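Local coordinates for KaiC-like domain-containing protein (Pyrococcus horikoshii, PDB 3BS4) that is of unknown function but belongs by its domain to the KaiC-like family, whose relatives have RecA-like nucleotide-binding domains, and was crystallised with an unidentified peptide bound, at residues Y59-I64 and L84-T89; V129-N134 and K178-G183; W187-E190 and R196-L199. All blocks are in the same frame, centred on the assembly; numbering follows the deposited sequence.

Interaction 1. Residues Y59-I64 and L84-T89; sequences YPLQLI and LAIVDT
L61, in the first turn of helix 61-70, comes closest to D88, which follows V87 and precedes helix 89-94, with their CA atoms 7.0 Å apart; the backbones make no direct hydrogen bond. Helix 61-70 thus lies beside the carboxy end of a parallel strand in the central sheet. The apolar part is small. L61 points its CG anti to the backbone N (chi1 -174°), which carries the isobutyl group to the strand. There its CD1 meets CD1 of I86 at 3.9 Å, methyl to methyl. L61 CB also sits 3.8 Å from D88 OD2, a plain van der Waals approach. M100 and Y105 also pack on L61.

Two waters join the polar groups. The first donates to both Y59 O and D88 OD1, at 2.7 Å each. The second accepts from L61 N at 2.8 Å and donates to D88 OD2 at 2.9 Å. D88 is also the N-cap of helix 89-94, where OD1 takes the backbone N of G91. Y105 OH adds a weak bond to OD2.

Each carboxylate oxygen therefore has a water and a protein donor. P60 stands at the N-cap of helix 61-70, and the N-H of L61 is met by the second water. One buried carboxylate thus caps its own helix directly and reaches the start of the other through water.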
# COMPACT_ATOMS: atom_id res chain seq x y z
N TYR A 59 -10.01 -0.72 -6.54
CA TYR A 59 -10.17 -0.25 -7.93
C TYR A 59 -10.09 -1.41 -8.91
O TYR A 59 -9.32 -2.35 -8.70
CB TYR A 59 -9.12 0.83 -8.29
CG TYR A 59 -9.19 1.98 -7.33
CD1 TYR A 59 -10.27 2.87 -7.38
CD2 TYR A 59 -8.26 2.11 -6.29
CE1 TYR A 59 -10.39 3.90 -6.48
CE2 TYR A 59 -8.38 3.14 -5.37
CZ TYR A 59 -9.45 4.03 -5.47
OH TYR A 59 -9.64 5.07 -4.59
N PRO A 60 -10.85 -1.30 -10.01
CA PRO A 60 -10.71 -2.28 -11.09
C PRO A 60 -9.28 -2.29 -11.59
O PRO A 60 -8.63 -1.26 -11.65
CB PRO A 60 -11.62 -1.73 -12.19
CG PRO A 60 -12.56 -0.76 -11.52
CD PRO A 60 -11.87 -0.27 -10.28
N LEU A 61 -8.80 -3.48 -11.95
CA LEU A 61 -7.46 -3.62 -12.48
C LEU A 61 -7.16 -2.68 -13.66
O LEU A 61 -6.10 -2.09 -13.74
CB LEU A 61 -7.23 -5.08 -12.88
CG LEU A 61 -5.81 -5.41 -13.33
CD1 LEU A 61 -4.80 -5.11 -12.22
CD2 LEU A 61 -5.75 -6.86 -13.79
N GLN A 62 -8.12 -2.53 -14.56
CA GLN A 62 -7.90 -1.68 -15.72
C GLN A 62 -7.66 -0.23 -15.32
O GLN A 62 -6.91 0.49 -15.97
CB GLN A 62 -9.05 -1.81 -16.72
CG GLN A 62 -9.16 -3.22 -17.34
CD GLN A 62 -7.89 -3.72 -18.06
OE1 GLN A 62 -7.52 -4.89 -17.95
NE2 GLN A 62 -7.23 -2.83 -18.81
N LEU A 63 -8.29 0.19 -14.22
CA LEU A 63 -8.04 1.52 -13.68
C LEU A 63 -6.64 1.65 -13.04
O LEU A 63 -5.99 2.67 -13.21
CB LEU A 63 -9.15 1.92 -12.69
CG LEU A 63 -9.09 3.35 -12.14
CD1 LEU A 63 -9.05 4.41 -13.25
CD2 LEU A 63 -10.26 3.61 -11.20
N ILE A 64 -6.20 0.64 -12.30
CA ILE A 64 -4.84 0.61 -11.76
C ILE A 64 -3.81 0.73 -12.89
O ILE A 64 -2.82 1.44 -12.77
CB ILE A 64 -4.59 -0.68 -10.97
CG1 ILE A 64 -5.48 -0.71 -9.71
CG2 ILE A 64 -3.10 -0.85 -10.62
CD1 ILE A 64 -5.19 0.44 -8.71
N LEU A 84 6.45 -7.47 -10.52
CA LEU A 84 5.21 -7.07 -9.86
C LEU A 84 4.26 -8.27 -9.74
O LEU A 84 4.09 -9.02 -10.71
CB LEU A 84 4.56 -5.96 -10.68
CG LEU A 84 3.17 -5.45 -10.27
CD1 LEU A 84 3.22 -4.86 -8.86
CD2 LEU A 84 2.65 -4.45 -11.31
N ALA A 85 3.68 -8.45 -8.56
CA ALA A 85 2.61 -9.44 -8.35
C ALA A 85 1.38 -8.68 -7.90
O ALA A 85 1.49 -7.78 -7.08
CB ALA A 85 3.01 -10.45 -7.30
N ILE A 86 0.22 -9.03 -8.45
CA ILE A 86 -1.03 -8.36 -8.06
C ILE A 86 -2.00 -9.40 -7.57
O ILE A 86 -2.24 -10.41 -8.25
CB ILE A 86 -1.67 -7.55 -9.21
CG1 ILE A 86 -0.72 -6.45 -9.69
CG2 ILE A 86 -3.01 -6.95 -8.76
CD1 ILE A 86 -1.19 -5.64 -10.89
N VAL A 87 -2.56 -9.19 -6.37
CA VAL A 87 -3.74 -9.95 -5.97
C VAL A 87 -4.92 -9.04 -6.29
O VAL A 87 -5.08 -7.98 -5.69
CB VAL A 87 -3.73 -10.31 -4.48
CG1 VAL A 87 -4.99 -11.10 -4.09
CG2 VAL A 87 -2.45 -11.08 -4.09
N ASP A 88 -5.72 -9.45 -7.26
CA ASP A 88 -6.85 -8.62 -7.68
C ASP A 88 -8.06 -8.90 -6.81
O ASP A 88 -9.00 -9.61 -7.19
CB ASP A 88 -7.14 -8.79 -9.18
CG ASP A 88 -8.23 -7.85 -9.67
OD1 ASP A 88 -8.68 -6.99 -8.89
OD2 ASP A 88 -8.63 -7.96 -10.85
N THR A 89 -8.02 -8.33 -5.62
CA THR A 89 -9.10 -8.49 -4.65
C THR A 89 -10.40 -7.88 -5.19
O THR A 89 -11.49 -8.46 -5.03
CB THR A 89 -8.66 -7.86 -3.32
OG1 THR A 89 -7.48 -8.55 -2.87
CG2 THR A 89 -9.75 -7.99 -2.25
O HOH W 1 -7.76 -4.48 -9.18
O HOH W 2 -10.39 -5.74 -11.41

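Interaction 2. Residues V129-N134 and K178-G183; sequences VWMDLN and KKYPRG
M131 packs its side chain against the edges of the Y180 and P181 rings. It stands in the last turn of helix 115-132, which ends in a Schellman motif. N134 takes positive phi (61°) there, and its N bonds back to M131 O at 2.9 Å. L133 N reaches V129 O at 3.0 Å in the same turn. The partner segment has no regular structure across Y180 and P181. It runs from helix 175-178 to strand 184-190, so the contact ties the end of a helix to the loop that leads into the sheet.

Two parts of M131 do the touching. Its CB lies at the edge of the Y180 ring, near the ring plane, 4.1 Å from CE1. The thioether then carries the methyl on to the proline. CG is anti to the backbone N, and the chain bends at chi2 (62°) and again at chi3 (65°). The double bend brings CE to the CD edge of the P181 ring, close to the ring's mean plane.

No hydrogen bond or salt bridge crosses between the two segments, and M131 is largely at the surface. Y180 also rests on E124, K127 and K128 of the same helix, and F136 packs on both M131 and P181. K127 NZ bonds to P181 O, which adds a polar tie. Two residues on, the backbone of G183 hydrogen-bonds the bound peptide, so this loop flanks the peptide site. The closest approach is at the proline, where M131 CE stands 3.6 Å from CD and 4.1 Å from CG.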
# COMPACT_ATOMS: atom_id res chain seq x y z
N VAL A 129 7.75 -18.20 -6.45
CA VAL A 129 8.24 -17.85 -7.79
C VAL A 129 9.48 -16.96 -7.68
O VAL A 129 10.51 -17.22 -8.32
CB VAL A 129 7.16 -17.16 -8.68
CG1 VAL A 129 7.72 -16.78 -10.04
CG2 VAL A 129 5.93 -18.07 -8.85
N TRP A 130 9.40 -15.89 -6.88
CA TRP A 130 10.54 -15.00 -6.72
C TRP A 130 11.75 -15.74 -6.22
O TRP A 130 12.88 -15.49 -6.67
CB TRP A 130 10.20 -13.87 -5.75
CG TRP A 130 9.31 -12.81 -6.35
CD1 TRP A 130 9.31 -12.38 -7.64
CD2 TRP A 130 8.33 -12.02 -5.66
NE1 TRP A 130 8.38 -11.38 -7.81
CE2 TRP A 130 7.77 -11.13 -6.61
CE3 TRP A 130 7.88 -11.97 -4.34
CZ2 TRP A 130 6.77 -10.21 -6.28
CZ3 TRP A 130 6.89 -11.06 -4.01
CH2 TRP A 130 6.35 -10.19 -4.97
N MET A 131 11.55 -16.64 -5.25
CA MET A 131 12.68 -17.38 -4.68
C MET A 131 13.28 -18.35 -5.72
O MET A 131 14.51 -18.44 -5.87
CB MET A 131 12.30 -18.12 -3.39
CG MET A 131 13.51 -18.77 -2.68
SD MET A 131 14.82 -17.64 -2.10
CE MET A 131 13.87 -16.78 -0.87
N ASP A 132 12.41 -19.06 -6.43
CA ASP A 132 12.89 -20.00 -7.46
C ASP A 132 13.77 -19.29 -8.49
O ASP A 132 14.79 -19.82 -8.93
CB ASP A 132 11.74 -20.70 -8.17
CG ASP A 132 11.10 -21.81 -7.35
OD1 ASP A 132 11.52 -22.09 -6.19
OD2 ASP A 132 10.14 -22.42 -7.86
N LEU A 133 13.36 -18.09 -8.90
CA LEU A 133 14.10 -17.32 -9.90
C LEU A 133 15.27 -16.53 -9.31
O LEU A 133 16.00 -15.86 -10.06
CB LEU A 133 13.14 -16.42 -10.68
CG LEU A 133 11.94 -17.10 -11.36
CD1 LEU A 133 11.09 -16.06 -12.15
CD2 LEU A 133 12.36 -18.24 -12.33
N ASN A 134 15.43 -16.62 -7.99
CA ASN A 134 16.46 -15.88 -7.24
C ASN A 134 16.33 -14.36 -7.37
O ASN A 134 17.32 -13.62 -7.45
CB ASN A 134 17.90 -16.33 -7.61
CG ASN A 134 18.93 -15.85 -6.60
OD1 ASN A 134 18.75 -16.01 -5.39
ND2 ASN A 134 19.99 -15.24 -7.10
N LYS A 178 7.31 -16.52 7.29
CA LYS A 178 8.36 -17.07 8.14
C LYS A 178 9.44 -17.82 7.38
O LYS A 178 10.56 -17.97 7.88
CB LYS A 178 7.74 -17.94 9.25
CG LYS A 178 6.77 -17.19 10.15
CD LYS A 178 7.49 -16.32 11.20
CE LYS A 178 6.78 -14.98 11.38
NZ LYS A 178 6.86 -14.43 12.78
N LYS A 179 9.13 -18.29 6.17
CA LYS A 179 10.06 -19.10 5.38
C LYS A 179 10.62 -18.36 4.15
O LYS A 179 11.40 -18.92 3.39
CB LYS A 179 9.41 -20.43 4.98
CG LYS A 179 9.18 -21.44 6.14
CD LYS A 179 8.15 -20.93 7.16
CE LYS A 179 7.47 -22.02 7.99
NZ LYS A 179 6.39 -21.43 8.86
N TYR A 180 10.21 -17.10 3.97
CA TYR A 180 10.67 -16.25 2.86
C TYR A 180 10.97 -14.86 3.40
O TYR A 180 10.47 -14.52 4.48
CB TYR A 180 9.57 -16.10 1.82
CG TYR A 180 9.17 -17.38 1.16
CD1 TYR A 180 9.89 -17.86 0.07
CD2 TYR A 180 8.08 -18.13 1.63
CE1 TYR A 180 9.55 -19.06 -0.55
CE2 TYR A 180 7.73 -19.33 1.01
CZ TYR A 180 8.48 -19.78 -0.08
OH TYR A 180 8.15 -20.96 -0.72
N PRO A 181 11.74 -14.04 2.65
CA PRO A 181 12.00 -12.67 3.04
C PRO A 181 10.69 -11.91 3.24
O PRO A 181 9.71 -12.17 2.54
CB PRO A 181 12.75 -12.09 1.85
CG PRO A 181 13.46 -13.29 1.28
CD PRO A 181 12.43 -14.36 1.38
N ARG A 182 10.68 -11.02 4.22
CA ARG A 182 9.51 -10.19 4.50
C ARG A 182 9.65 -8.86 3.75
O ARG A 182 10.74 -8.47 3.31
CB ARG A 182 9.36 -9.96 6.01
CG ARG A 182 8.66 -11.10 6.78
CD ARG A 182 8.50 -10.73 8.27
NE ARG A 182 7.64 -11.63 9.05
CZ ARG A 182 6.36 -11.39 9.35
NH1 ARG A 182 5.76 -10.28 8.91
NH2 ARG A 182 5.67 -12.26 10.09
N GLY A 183 8.53 -8.16 3.61
CA GLY A 183 8.57 -6.89 2.89
C GLY A 183 8.39 -5.68 3.79
O GLY A 183 8.22 -5.80 5.01

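Interaction 3. Residues W187-E190 and R196-L199; sequences WLWE and RVLL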
# COMPACT_ATOMS: atom_id res chain seq x y z
N TRP A 187 0.09 0.85 3.41
CA TRP A 187 -1.36 0.76 3.38
C TRP A 187 -1.91 2.13 3.04
O TRP A 187 -1.48 3.12 3.62
CB TRP A 187 -1.90 0.39 4.77
CG TRP A 187 -1.75 -1.04 5.11
CD1 TRP A 187 -1.22 -2.02 4.30
CD2 TRP A 187 -2.19 -1.69 6.30
NE1 TRP A 187 -1.29 -3.24 4.94
CE2 TRP A 187 -1.89 -3.07 6.16
CE3 TRP A 187 -2.79 -1.25 7.49
CZ2 TRP A 187 -2.17 -4.01 7.17
CZ3 TRP A 187 -3.06 -2.18 8.49
CH2 TRP A 187 -2.76 -3.55 8.31
N LEU A 188 -2.90 2.18 2.15
CA LEU A 188 -3.59 3.44 1.90
C LEU A 188 -4.96 3.39 2.59
O LEU A 188 -5.66 2.39 2.49
CB LEU A 188 -3.77 3.64 0.38
CG LEU A 188 -4.49 4.92 -0.06
CD1 LEU A 188 -3.71 6.20 0.38
CD2 LEU A 188 -4.73 4.93 -1.56
N TRP A 189 -5.36 4.49 3.23
CA TRP A 189 -6.73 4.57 3.75
C TRP A 189 -7.34 5.87 3.25
O TRP A 189 -6.80 6.93 3.52
CB TRP A 189 -6.75 4.55 5.29
CG TRP A 189 -8.15 4.59 5.87
CD1 TRP A 189 -8.95 5.67 6.00
CD2 TRP A 189 -8.88 3.47 6.40
NE1 TRP A 189 -10.17 5.31 6.56
CE2 TRP A 189 -10.15 3.96 6.80
CE3 TRP A 189 -8.60 2.11 6.53
CZ2 TRP A 189 -11.13 3.12 7.37
CZ3 TRP A 189 -9.59 1.27 7.07
CH2 TRP A 189 -10.83 1.78 7.49
N GLU A 190 -8.45 5.77 2.50
CA GLU A 190 -9.09 6.94 1.88
C GLU A 190 -10.29 7.37 2.69
O GLU A 190 -11.25 6.61 2.84
CB GLU A 190 -9.50 6.60 0.43
CG GLU A 190 -8.29 6.20 -0.42
CD GLU A 190 -8.63 5.91 -1.87
OE1 GLU A 190 -9.10 6.82 -2.59
OE2 GLU A 190 -8.38 4.79 -2.31
N ARG A 196 -13.40 3.66 14.48
CA ARG A 196 -12.87 2.50 15.21
C ARG A 196 -11.90 1.70 14.35
O ARG A 196 -10.86 1.26 14.83
CB ARG A 196 -13.97 1.57 15.70
CG ARG A 196 -14.78 2.17 16.83
CD ARG A 196 -15.64 1.10 17.48
NE ARG A 196 -16.58 0.53 16.52
CZ ARG A 196 -17.14 -0.67 16.64
NH1 ARG A 196 -16.85 -1.46 17.67
NH2 ARG A 196 -17.98 -1.09 15.71
N VAL A 197 -12.26 1.49 13.09
CA VAL A 197 -11.36 0.74 12.21
C VAL A 197 -10.09 1.55 11.95
O VAL A 197 -8.97 1.02 11.93
CB VAL A 197 -12.03 0.32 10.88
CG1 VAL A 197 -11.03 -0.48 10.03
CG2 VAL A 197 -13.32 -0.48 11.14
N LEU A 198 -10.26 2.86 11.76
CA LEU A 198 -9.11 3.73 11.57
C LEU A 198 -8.19 3.71 12.79
O LEU A 198 -6.97 3.75 12.66
CB LEU A 198 -9.60 5.14 11.27
CG LEU A 198 -8.70 6.18 10.65
CD1 LEU A 198 -7.94 5.68 9.41
CD2 LEU A 198 -9.58 7.39 10.31
N LEU A 199 -8.77 3.63 13.99
CA LEU A 199 -7.97 3.51 15.21
C LEU A 199 -7.09 2.26 15.19
O LEU A 199 -5.92 2.30 15.57
CB LEU A 199 -8.91 3.44 16.42
CG LEU A 199 -8.51 4.01 17.76
CD1 LEU A 199 -7.97 5.45 17.66
CD2 LEU A 199 -9.73 3.94 18.70
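W189 and L198 bring together the end of strand 184-190 and helix 195-204. These are the first two elements of a beta-alpha-beta crossover: the helix leads on to strand 207-216, parallel to the first, with strand 22-27 between them. Such units build the RecA-like fold expected of a KaiC-like domain.

The CH-pi contact involves L198. Its CD1 sits over one face of the indole, 3.5 Å from the centroid of the five-membered ring and 8° off the ring normal. The methyl is thus almost straight above the pyrrole part. Within that ring it is nearest CD1 and NE1 of W189, each at 3.6 Å. W189 sets its ring anti to its own backbone N (chi1 -178°), and this swings the indole out to the helix.

The other apolar contact involves V197, whose side chain crosses that of W189 at about a right angle. It meets the far end of the six-membered ring from an oblique direction. T160, L161 and L164 of helix 157-173 also touch V197, and the ring of H26 meets the W189 indole with the planes at about 80°.

Polar bonds lie beside the contact. W189 NE1 donates to V192 O in the connecting turn, which helps to fix the rotation of the indole. A leucine in place of W189 has no indole N-H, so V192 O would probably be left without this donor and the L198 methyl without its aromatic face. V197 N bonds to D194 OD2 near the start of the helix. At the CH2 end of the indole, V197 CG1 lies 3.4 Å from W189 CH2 and 3.7 Å from W189 CZ3.

Interactions 1 and 3 are buried, and both fasten a helix to the carboxy end of a strand in the same sheet. Interaction 2 lies at the surface and joins a helix end to a loop. Their chemistry differs. Interaction 1 combines a small methyl contact with water bridges to a carboxylate; interaction 2 is wholly apolar between its segments; interaction 3 packs aliphatic side chains on an indole, one of them over its face. Neighbouring residues connect them. Y59 OH of interaction 1 probably hydrogen-bonds E190 OE2 of interaction 3, while A85 packs on W130 of interaction 2. Segments 178-183 and 187-190 follow each other into one strand, and G183 and W187 both bond the peptide.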